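Local coordinates for CytC3 (Streptomyces, PDB 3GJA), which probably chlorinates an unactivated carbon of an aminoacyl substrate as a nonheme iron halogenase of the phytanoyl-CoA dioxygenase family, built on a beta-barrel, at residues E16-R19 and F20-G24; K30-E33 and P34-T38; Y68-H71 and L72-L76; V90-L93 and I94-L98. All blocks are in the same frame, centred on the assembly; numbering follows the deposited sequence.

Contact 1. Residues E16-R19 and F20-G24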
loop_
_atom_site.group_PDB
_atom_site.type_symbol
_atom_site.label_atom_id
_atom_site.label_comp_id
_atom_site.label_asym_id
_atom_site.label_seq_id
_atom_site.Cartn_x
_atom_site.Cartn_y
_atom_site.Cartn_z
ATOM N N GLU A 16 8.737 9.587 -16.727
ATOM C CA GLU A 16 8.511 8.583 -15.703
ATOM C C GLU A 16 7.043 8.191 -15.646
ATOM O O GLU A 16 6.715 7.016 -15.490
ATOM C CB GLU A 16 8.988 9.116 -14.355
ATOM C CG GLU A 16 10.441 9.523 -14.395
ATOM C CD GLU A 16 10.920 10.133 -13.106
ATOM O OE1 GLU A 16 10.258 11.067 -12.607
ATOM O OE2 GLU A 16 11.968 9.685 -12.594
ATOM N N VAL A 17 6.162 9.177 -15.780
ATOM C CA VAL A 17 4.726 8.919 -15.765
ATOM C C VAL A 17 4.370 8.032 -16.955
ATOM O O VAL A 17 3.566 7.113 -16.836
ATOM C CB VAL A 17 3.916 10.237 -15.855
ATOM C CG1 VAL A 17 2.424 9.936 -15.952
ATOM C CG2 VAL A 17 4.197 11.103 -14.632
ATOM N N ALA A 18 4.987 8.310 -18.101
ATOM C CA ALA A 18 4.740 7.540 -19.315
ATOM C C ALA A 18 5.182 6.098 -19.115
ATOM O O ALA A 18 4.488 5.161 -19.518
ATOM C CB ALA A 18 5.489 8.153 -20.492
ATOM N N ARG A 19 6.347 5.938 -18.496
ATOM C CA ARG A 19 6.911 4.626 -18.213
ATOM C C ARG A 19 5.934 3.834 -17.346
ATOM O O ARG A 19 5.655 2.665 -17.612
ATOM C CB ARG A 19 8.241 4.789 -17.480
ATOM C CG ARG A 19 8.994 3.502 -17.206
ATOM C CD ARG A 19 10.139 3.786 -16.257
ATOM N NE ARG A 19 10.871 4.978 -16.675
ATOM C CZ ARG A 19 11.763 5.615 -15.923
ATOM N NH1 ARG A 19 12.044 5.176 -14.702
ATOM N NH2 ARG A 19 12.370 6.699 -16.393
ATOM N N PHE A 20 5.412 4.484 -16.311
ATOM C CA PHE A 20 4.464 3.845 -15.411
ATOM C C PHE A 20 3.208 3.445 -16.172
ATOM O O PHE A 20 2.631 2.385 -15.933
ATOM C CB PHE A 20 4.075 4.797 -14.282
ATOM C CG PHE A 20 3.077 4.215 -13.327
ATOM C CD1 PHE A 20 3.499 3.478 -12.224
ATOM C CD2 PHE A 20 1.712 4.375 -13.547
ATOM C CE1 PHE A 20 2.572 2.907 -11.351
ATOM C CE2 PHE A 20 0.780 3.810 -12.683
ATOM C CZ PHE A 20 1.209 3.073 -11.581
ATOM N N GLU A 21 2.779 4.307 -17.085
ATOM C CA GLU A 21 1.583 4.031 -17.862
ATOM C C GLU A 21 1.726 2.790 -18.730
ATOM O O GLU A 21 0.753 2.076 -18.952
ATOM C CB GLU A 21 1.217 5.233 -18.734
ATOM C CG GLU A 21 0.670 6.406 -17.940
ATOM C CD GLU A 21 0.202 7.554 -18.819
ATOM O OE1 GLU A 21 -0.311 8.551 -18.264
ATOM O OE2 GLU A 21 0.349 7.464 -20.062
ATOM N N ARG A 22 2.924 2.517 -19.224
ATOM C CA ARG A 22 3.074 1.336 -20.056
ATOM C C ARG A 22 3.411 0.072 -19.272
ATOM O O ARG A 22 3.090 -1.027 -19.720
ATOM C CB ARG A 22 4.118 1.565 -21.154
ATOM C CG ARG A 22 5.512 1.884 -20.674
ATOM C CD ARG A 22 6.500 1.819 -21.839
ATOM N NE ARG A 22 7.799 2.378 -21.476
ATOM C CZ ARG A 22 8.108 3.669 -21.554
ATOM N NH1 ARG A 22 7.215 4.549 -21.995
ATOM N NH2 ARG A 22 9.312 4.085 -21.178
ATOM N N ASP A 23 4.026 0.222 -18.100
ATOM C CA ASP A 23 4.404 -0.934 -17.291
ATOM C C ASP A 23 3.458 -1.295 -16.153
ATOM O O ASP A 23 3.383 -2.454 -15.757
ATOM C CB ASP A 23 5.803 -0.744 -16.709
ATOM C CG ASP A 23 6.865 -0.702 -17.767
ATOM O OD1 ASP A 23 6.577 -1.127 -18.903
ATOM O OD2 ASP A 23 7.991 -0.260 -17.461
ATOM N N GLY A 24 2.746 -0.314 -15.622
ATOM C CA GLY A 24 1.843 -0.588 -14.520
ATOM C C GLY A 24 2.586 -0.496 -13.198
ATOM O O GLY A 24 2.020 -0.736 -12.136
#
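The guanidinium of Arg22 lies flat on the backbone of Arg19, with Arg19 CA over the centre of one face, 3.6 Å above the plane; Arg22 CZ is 3.7 Å from that CA, and Arg22 NH2 is 3.9 Å from Arg19 CB. Glu16 CA lies over one face of the Arg19 guanidinium, towards its rim. The ring of Phe20 carries the carbonyl carbon of Gly24 on one face, and Trp235 meets it with the planes about 45° apart. Arg22 gets back over the preceding turn because CG stands between the backbone N and the carbonyl carbon (chi1 60°), 3.2 Å from Arg19 O, and the chain then runs extended to NE. All this happens on the last turns of helix 14-23, where Phe20, Glu21, Arg22 and Asp23 each give a backbone N-H to the carbonyl four residues earlier. Gly24 then ends the helix with positive phi, and strand 25-30 follows. Asp23 bends back so that OD2 is 3.9 Å from Arg19 CG, while OD1 accepts a hydrogen bond from Gly168 N. An alanine in place of Asp23 would strip Gly168 N of this acceptor and is likely to free the neighbouring loop to shift from the helix end. Val17 CG1, on another side of the helix, touches Glu21 OE1 at 3.8 Å.

Contact 2. Residues K30-E33 and P34-T38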
loop_
_atom_site.group_PDB
_atom_site.type_symbol
_atom_site.label_atom_id
_atom_site.label_comp_id
_atom_site.label_asym_id
_atom_site.label_seq_id
_atom_site.Cartn_x
_atom_site.Cartn_y
_atom_site.Cartn_z
ATOM N N LYS A 30 13.524 6.095 -4.247
ATOM C CA LYS A 30 13.993 6.278 -2.888
ATOM C C LYS A 30 13.046 7.060 -2.002
ATOM O O LYS A 30 12.657 8.181 -2.317
ATOM C CB LYS A 30 15.365 6.950 -2.891
ATOM C CG LYS A 30 15.981 7.077 -1.503
ATOM C CD LYS A 30 17.477 7.343 -1.569
ATOM C CE LYS A 30 17.794 8.647 -2.272
ATOM N NZ LYS A 30 19.272 8.844 -2.397
ATOM N N ILE A 31 12.678 6.450 -0.884
ATOM C CA ILE A 31 11.798 7.087 0.079
ATOM C C ILE A 31 12.678 7.582 1.222
ATOM O O ILE A 31 12.523 8.697 1.703
ATOM C CB ILE A 31 10.760 6.088 0.629
ATOM C CG1 ILE A 31 9.976 5.460 -0.535
ATOM C CG2 ILE A 31 9.848 6.783 1.632
ATOM C CD1 ILE A 31 9.280 6.453 -1.447
ATOM N N PHE A 32 13.616 6.733 1.636
ATOM C CA PHE A 32 14.552 7.041 2.715
ATOM C C PHE A 32 15.911 6.437 2.385
ATOM O O PHE A 32 15.999 5.503 1.588
ATOM C CB PHE A 32 14.094 6.409 4.029
ATOM C CG PHE A 32 12.923 7.082 4.664
ATOM C CD1 PHE A 32 13.012 8.403 5.095
ATOM C CD2 PHE A 32 11.741 6.383 4.879
ATOM C CE1 PHE A 32 11.941 9.016 5.734
ATOM C CE2 PHE A 32 10.663 6.988 5.517
ATOM C CZ PHE A 32 10.764 8.309 5.946
ATOM N N GLU A 33 16.963 6.965 3.001
ATOM C CA GLU A 33 18.300 6.409 2.820
ATOM C C GLU A 33 18.282 5.096 3.606
ATOM O O GLU A 33 17.582 4.977 4.616
ATOM C CB GLU A 33 19.363 7.338 3.409
ATOM C CG GLU A 33 19.579 8.634 2.633
ATOM C CD GLU A 33 20.070 8.387 1.219
ATOM O OE1 GLU A 33 20.971 7.540 1.044
ATOM O OE2 GLU A 33 19.565 9.042 0.282
ATOM N N PRO A 34 19.055 4.099 3.161
ATOM C CA PRO A 34 19.113 2.794 3.829
ATOM C C PRO A 34 19.235 2.795 5.358
ATOM O O PRO A 34 18.464 2.112 6.037
ATOM C CB PRO A 34 20.304 2.120 3.157
ATOM C CG PRO A 34 20.237 2.656 1.762
ATOM C CD PRO A 34 19.950 4.128 1.989
ATOM N N GLU A 35 20.190 3.547 5.903
ATOM C CA GLU A 35 20.390 3.574 7.352
ATOM C C GLU A 35 19.220 4.217 8.074
ATOM O O GLU A 35 18.900 3.851 9.204
ATOM C CB GLU A 35 21.668 4.332 7.713
ATOM C CG GLU A 35 22.715 4.341 6.628
ATOM C CD GLU A 35 22.320 5.229 5.466
ATOM O OE1 GLU A 35 22.156 6.452 5.675
ATOM O OE2 GLU A 35 22.170 4.705 4.343
ATOM N N GLU A 36 18.595 5.187 7.419
ATOM C CA GLU A 36 17.453 5.889 7.987
ATOM C C GLU A 36 16.243 4.958 8.043
ATOM O O GLU A 36 15.559 4.888 9.059
ATOM C CB GLU A 36 17.140 7.138 7.146
ATOM C CG GLU A 36 15.876 7.901 7.544
ATOM C CD GLU A 36 15.826 8.248 9.026
ATOM O OE1 GLU A 36 16.899 8.333 9.659
ATOM O OE2 GLU A 36 14.714 8.450 9.555
ATOM N N MET A 37 15.985 4.231 6.958
ATOM C CA MET A 37 14.850 3.309 6.940
ATOM C C MET A 37 15.053 2.250 8.010
ATOM O O MET A 37 14.114 1.886 8.723
ATOM C CB MET A 37 14.718 2.612 5.583
ATOM C CG MET A 37 13.483 1.710 5.472
ATOM S SD MET A 37 11.937 2.651 5.317
ATOM C CE MET A 37 11.333 2.658 6.999
ATOM N N THR A 38 16.287 1.761 8.119
ATOM C CA THR A 38 16.615 0.731 9.096
ATOM C C THR A 38 16.365 1.245 10.503
ATOM O O THR A 38 15.788 0.544 11.338
ATOM C CB THR A 38 18.092 0.257 8.949
ATOM O OG1 THR A 38 18.218 -0.536 7.760
ATOM C CG2 THR A 38 18.526 -0.584 10.148
#
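With CG of Met37 anti to its backbone N (chi1 -176°) and the chain bent about CB-CG (chi2 73°), the sulfur swings back to Phe32, whose own CG is anti to the carbonyl carbon. The pair forms a hydrophobic staple at the start of helix 34-49: Glu33 is the N-cap, Phe32 precedes it, and Met37 is the fourth residue of the first turn. Met37 SD reaches Phe32 CD2 at 3.8 Å in a Met-aromatic contact, approaching the ring obliquely, and the two side chains run at about a right angle. Glu36 adds its CG at 3.8 Å from Phe32 CD1; its carboxylate turns to Arg39 and Arg40, which hold it in salt bridges. Both staple side chains are buried, Phe32 touching Arg83 and Met37 touching Phe153.

The backbone closes the same turn, Met37 N donating to Glu33 O at 2.9 Å in a nearly straight bond of 165°. Pro34, which has no N-H to offer, takes the first helical position. The exposed Glu33 carboxylate is near that of Glu35, OE1 to OE2 4.5 Å, a like-charge proximity that the cation of Lys30 probably eases. Lys30 NZ binds Glu33 OE2 at 2.7 Å on its syn lone pair, the side facing the other carboxylate oxygen.

Contact 3. Residues Y68-H71 and L72-L76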
loop_
_atom_site.group_PDB
_atom_site.type_symbol
_atom_site.label_atom_id
_atom_site.label_comp_id
_atom_site.label_asym_id
_atom_site.label_seq_id
_atom_site.Cartn_x
_atom_site.Cartn_y
_atom_site.Cartn_z
ATOM N N TYR A 68 -2.726 -4.779 9.520
ATOM C CA TYR A 68 -3.351 -3.800 8.639
ATOM C C TYR A 68 -3.535 -2.464 9.344
ATOM O O TYR A 68 -3.808 -2.409 10.546
ATOM C CB TYR A 68 -4.743 -4.272 8.208
ATOM C CG TYR A 68 -4.796 -5.282 7.088
ATOM C CD1 TYR A 68 -3.757 -6.198 6.879
ATOM C CD2 TYR A 68 -5.915 -5.355 6.260
ATOM C CE1 TYR A 68 -3.838 -7.161 5.869
ATOM C CE2 TYR A 68 -6.007 -6.311 5.250
ATOM C CZ TYR A 68 -4.966 -7.207 5.061
ATOM O OH TYR A 68 -5.060 -8.139 4.057
ATOM N N ASP A 69 -3.381 -1.399 8.566
ATOM C CA ASP A 69 -3.589 -0.029 9.006
ATOM C C ASP A 69 -2.977 0.457 10.322
ATOM O O ASP A 69 -3.647 1.121 11.121
ATOM C CB ASP A 69 -5.096 0.246 9.002
ATOM C CG ASP A 69 -5.733 -0.060 7.660
ATOM O OD1 ASP A 69 -5.108 0.267 6.630
ATOM O OD2 ASP A 69 -6.852 -0.613 7.623
ATOM N N ARG A 70 -1.703 0.159 10.537
ATOM C CA ARG A 70 -1.038 0.606 11.749
ATOM C C ARG A 70 -0.574 2.048 11.619
ATOM O O ARG A 70 -0.053 2.628 12.572
ATOM C CB ARG A 70 0.134 -0.301 12.067
ATOM C CG ARG A 70 -0.322 -1.689 12.431
ATOM C CD ARG A 70 -1.168 -1.656 13.693
ATOM N NE ARG A 70 -0.672 -2.679 14.592
ATOM C CZ ARG A 70 -0.099 -2.441 15.761
ATOM N NH1 ARG A 70 0.044 -1.202 16.208
ATOM N NH2 ARG A 70 0.384 -3.456 16.454
ATOM N N HIS A 71 -0.766 2.626 10.437
ATOM C CA HIS A 71 -0.402 4.017 10.234
ATOM C C HIS A 71 -1.420 4.871 10.997
ATOM O O HIS A 71 -1.293 6.093 11.069
ATOM C CB HIS A 71 -0.428 4.381 8.747
ATOM C CG HIS A 71 -1.751 4.147 8.091
ATOM N ND1 HIS A 71 -2.226 2.885 7.801
ATOM C CD2 HIS A 71 -2.720 5.013 7.704
ATOM C CE1 HIS A 71 -3.431 2.983 7.265
ATOM N NE2 HIS A 71 -3.754 4.263 7.196
ATOM N N LEU A 72 -2.434 4.220 11.566
ATOM C CA LEU A 72 -3.448 4.928 12.330
ATOM C C LEU A 72 -3.148 4.941 13.825
ATOM O O LEU A 72 -3.897 5.526 14.599
ATOM C CB LEU A 72 -4.840 4.338 12.074
ATOM C CG LEU A 72 -5.356 4.580 10.651
ATOM C CD1 LEU A 72 -6.758 4.027 10.509
ATOM C CD2 LEU A 72 -5.334 6.064 10.340
ATOM N N ASP A 73 -2.069 4.289 14.245
ATOM C CA ASP A 73 -1.721 4.325 15.662
ATOM C C ASP A 73 -0.216 4.446 15.933
ATOM O O ASP A 73 0.194 4.839 17.030
ATOM C CB ASP A 73 -2.326 3.127 16.423
ATOM C CG ASP A 73 -1.647 1.809 16.114
ATOM O OD1 ASP A 73 -1.750 1.329 14.963
ATOM O OD2 ASP A 73 -1.026 1.244 17.045
ATOM N N ILE A 74 0.608 4.136 14.935
ATOM C CA ILE A 74 2.054 4.241 15.108
ATOM C C ILE A 74 2.556 5.460 14.354
ATOM O O ILE A 74 2.450 5.529 13.128
ATOM C CB ILE A 74 2.777 2.975 14.601
ATOM C CG1 ILE A 74 2.283 1.758 15.392
ATOM C CG2 ILE A 74 4.294 3.144 14.744
ATOM C CD1 ILE A 74 2.818 0.446 14.898
ATOM N N ASP A 75 3.104 6.418 15.099
ATOM C CA ASP A 75 3.600 7.666 14.526
ATOM C C ASP A 75 4.500 7.540 13.312
ATOM O O ASP A 75 4.271 8.205 12.311
ATOM C CB ASP A 75 4.320 8.498 15.595
ATOM C CG ASP A 75 3.363 9.082 16.620
ATOM O OD1 ASP A 75 2.213 9.380 16.247
ATOM O OD2 ASP A 75 3.760 9.255 17.792
ATOM N N LEU A 76 5.532 6.708 13.401
ATOM C CA LEU A 76 6.462 6.527 12.286
ATOM C C LEU A 76 5.765 5.987 11.027
ATOM O O LEU A 76 6.208 6.221 9.901
ATOM C CB LEU A 76 7.595 5.592 12.717
ATOM C CG LEU A 76 9.018 6.145 12.884
ATOM C CD1 LEU A 76 9.021 7.644 13.111
ATOM C CD2 LEU A 76 9.685 5.417 14.038
HETATM O O HOH W 1 -4.244 0.745 13.946
#
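Arg70 presents an edge of its guanidinium to the carboxylate of Asp73, the two planes only 26° apart, and NH1 forms a salt bridge with Asp73 OD2 at 2.8 Å. Arg70 NH1 reaches the other oxygen, Asp73 OD1, by a weak hydrogen bond of 3.3 Å. Two bends in the arginine chain, at CG and CD, fold the group back over its own turn. Ile74 comes to the same guanidinium obliquely, its CD1 at 3.5 Å from Arg70 NH1, and NE is taken by Asn67. Because Arg51 brings a like charge close by, the Asp73 carboxylate probably eases repulsion between the two arginines. A leucine in place of Arg70 would remove the guanidinium and is likely to leave the buried Asp73 carboxylate without its cation, held mainly by the water at OD1.

His71 and Leu72 lie side by side and point the same way, with Leu72 CG 4.0 Å from the centroid of the imidazole and over its face, a CH-pi contact. The edge of this ring faces Asp69 OD1 in plane, and ND1 is hydrogen-bonded to Ser103. A water donates to both Asp69 O, at 2.9 Å, and Asp73 OD1, at 2.8 Å. Arg70 O is gripped twice, by Ile74 N at 2.9 Å, almost along the carbonyl direction, and by Asp73 N, which stands above the carbonyl plane. This is a 3-10 turn that leads to Ile74, the N-cap of helix 75-82, and is tied by Asp69 and His71 to strand 98-108.

Contact 4. Residues V90-L93 and I94-L98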
loop_
_atom_site.group_PDB
_atom_site.type_symbol
_atom_site.label_atom_id
_atom_site.label_comp_id
_atom_site.label_asym_id
_atom_site.label_seq_id
_atom_site.Cartn_x
_atom_site.Cartn_y
_atom_site.Cartn_z
ATOM N N VAL A 90 2.818 9.501 -6.124
ATOM C CA VAL A 90 1.523 8.889 -6.381
ATOM C C VAL A 90 0.615 9.944 -7.017
ATOM O O VAL A 90 -0.110 9.662 -7.974
ATOM C CB VAL A 90 0.864 8.383 -5.083
ATOM C CG1 VAL A 90 -0.546 7.881 -5.377
ATOM C CG2 VAL A 90 1.701 7.269 -4.478
ATOM N N GLY A 91 0.682 11.160 -6.477
ATOM C CA GLY A 91 -0.124 12.263 -6.974
ATOM C C GLY A 91 0.097 12.558 -8.444
ATOM O O GLY A 91 -0.825 12.979 -9.135
ATOM N N SER A 92 1.320 12.357 -8.923
ATOM C CA SER A 92 1.627 12.585 -10.328
ATOM C C SER A 92 0.912 11.544 -11.189
ATOM O O SER A 92 0.758 11.726 -12.397
ATOM C CB SER A 92 3.129 12.456 -10.574
ATOM O OG SER A 92 3.871 13.211 -9.641
ATOM N N LEU A 93 0.476 10.456 -10.563
ATOM C CA LEU A 93 -0.180 9.373 -11.284
ATOM C C LEU A 93 -1.696 9.391 -11.255
ATOM O O LEU A 93 -2.342 9.218 -12.287
ATOM C CB LEU A 93 0.310 8.026 -10.743
ATOM C CG LEU A 93 1.609 7.401 -11.269
ATOM C CD1 LEU A 93 2.636 8.448 -11.607
ATOM C CD2 LEU A 93 2.138 6.436 -10.216
ATOM N N ILE A 94 -2.272 9.594 -10.079
ATOM C CA ILE A 94 -3.722 9.590 -9.967
ATOM C C ILE A 94 -4.349 10.847 -9.361
ATOM O O ILE A 94 -5.529 10.839 -9.003
ATOM C CB ILE A 94 -4.196 8.353 -9.177
ATOM C CG1 ILE A 94 -3.559 8.339 -7.786
ATOM C CG2 ILE A 94 -3.810 7.082 -9.933
ATOM C CD1 ILE A 94 -4.101 7.246 -6.884
ATOM N N GLY A 95 -3.567 11.918 -9.240
ATOM C CA GLY A 95 -4.110 13.159 -8.710
ATOM C C GLY A 95 -3.642 13.580 -7.331
ATOM O O GLY A 95 -3.321 12.739 -6.492
ATOM N N ARG A 96 -3.620 14.891 -7.091
ATOM C CA ARG A 96 -3.177 15.427 -5.808
ATOM C C ARG A 96 -4.179 15.333 -4.666
ATOM O O ARG A 96 -3.821 15.560 -3.516
ATOM C CB ARG A 96 -2.711 16.871 -5.962
ATOM C CG ARG A 96 -1.260 16.992 -6.387
ATOM C CD ARG A 96 -1.039 16.432 -7.775
ATOM N NE ARG A 96 0.354 16.568 -8.193
ATOM C CZ ARG A 96 0.789 16.346 -9.431
ATOM N NH1 ARG A 96 -0.063 15.976 -10.383
ATOM N NH2 ARG A 96 2.076 16.492 -9.717
ATOM N N ASN A 97 -5.432 15.017 -4.967
ATOM C CA ASN A 97 -6.411 14.856 -3.900
ATOM C C ASN A 97 -6.336 13.370 -3.554
ATOM O O ASN A 97 -7.173 12.579 -3.982
ATOM C CB ASN A 97 -7.813 15.255 -4.377
ATOM C CG ASN A 97 -7.916 16.742 -4.700
ATOM O OD1 ASN A 97 -7.395 17.587 -3.968
ATOM N ND2 ASN A 97 -8.598 17.066 -5.793
ATOM N N LEU A 98 -5.311 13.015 -2.776
ATOM C CA LEU A 98 -5.024 11.633 -2.393
ATOM C C LEU A 98 -5.502 11.097 -1.059
ATOM O O LEU A 98 -5.349 11.734 -0.019
ATOM C CB LEU A 98 -3.521 11.385 -2.439
ATOM C CG LEU A 98 -2.842 10.943 -3.725
ATOM C CD1 LEU A 98 -1.368 10.681 -3.415
ATOM C CD2 LEU A 98 -3.514 9.685 -4.265
#
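Helix 84-94 runs out as Ile94 N donates to Val90 O at 3.0 Å and Gly95 N to Gly91 O at 2.9 Å, the second bond bent to 137° with its donor above the carbonyl plane. Gly95 then turns the chain with positive phi, and its O receives a CH contact from Gly91 CA at 3.3 Å. At Gly91 a beta carbon would come within 3.5 Å of Arg96 CD, so the absence of a side chain lets the arginine fold back across the helix end. Its guanidinium lays one face over the backbone, with Ser92 CA 3.5 Å above the plane towards the rim. Ser92 OG itself is engaged by Asp88 O and Phe12 N. The turn thus delivers the chain from the helix to strand 98-108 of the antiparallel sheet. On the inner side, Val90 CG1, anti to the backbone N (chi1 174°), meets both methyls of Leu98, with CD1 at 3.5 Å. The same Val90 CG1 also touches Ile94 CG1 at 3.9 Å. Strand residues cover this cluster: Ile147 packs on Val90 and Ile94, and Tyr260 on Val90 and Leu98.

Contacts 1 and 4 are the pair that touch: their centres are 14 Å apart, and Phe20 CE1 of contact 1 packs on Leu93 CD2 of contact 4 at 3.7 Å. Phe12 joins them further, lying against both Val17 and Leu93. Strand 25-30 carries the chain from contact 1 to contact 2, whose nearest atoms are about 9 Å apart. Contacts 2 and 3 stay about 6 Å apart at their nearest atoms, but helix 34-49, which contact 2 opens, also packs on Ile74 and Leu76 of contact 3. Contacts 1 and 3 lie on opposite sides of the chain's centre. A bound acetate, probably from the crystallisation liquor, is about 4 Å from the Ile94 side chain of contact 4.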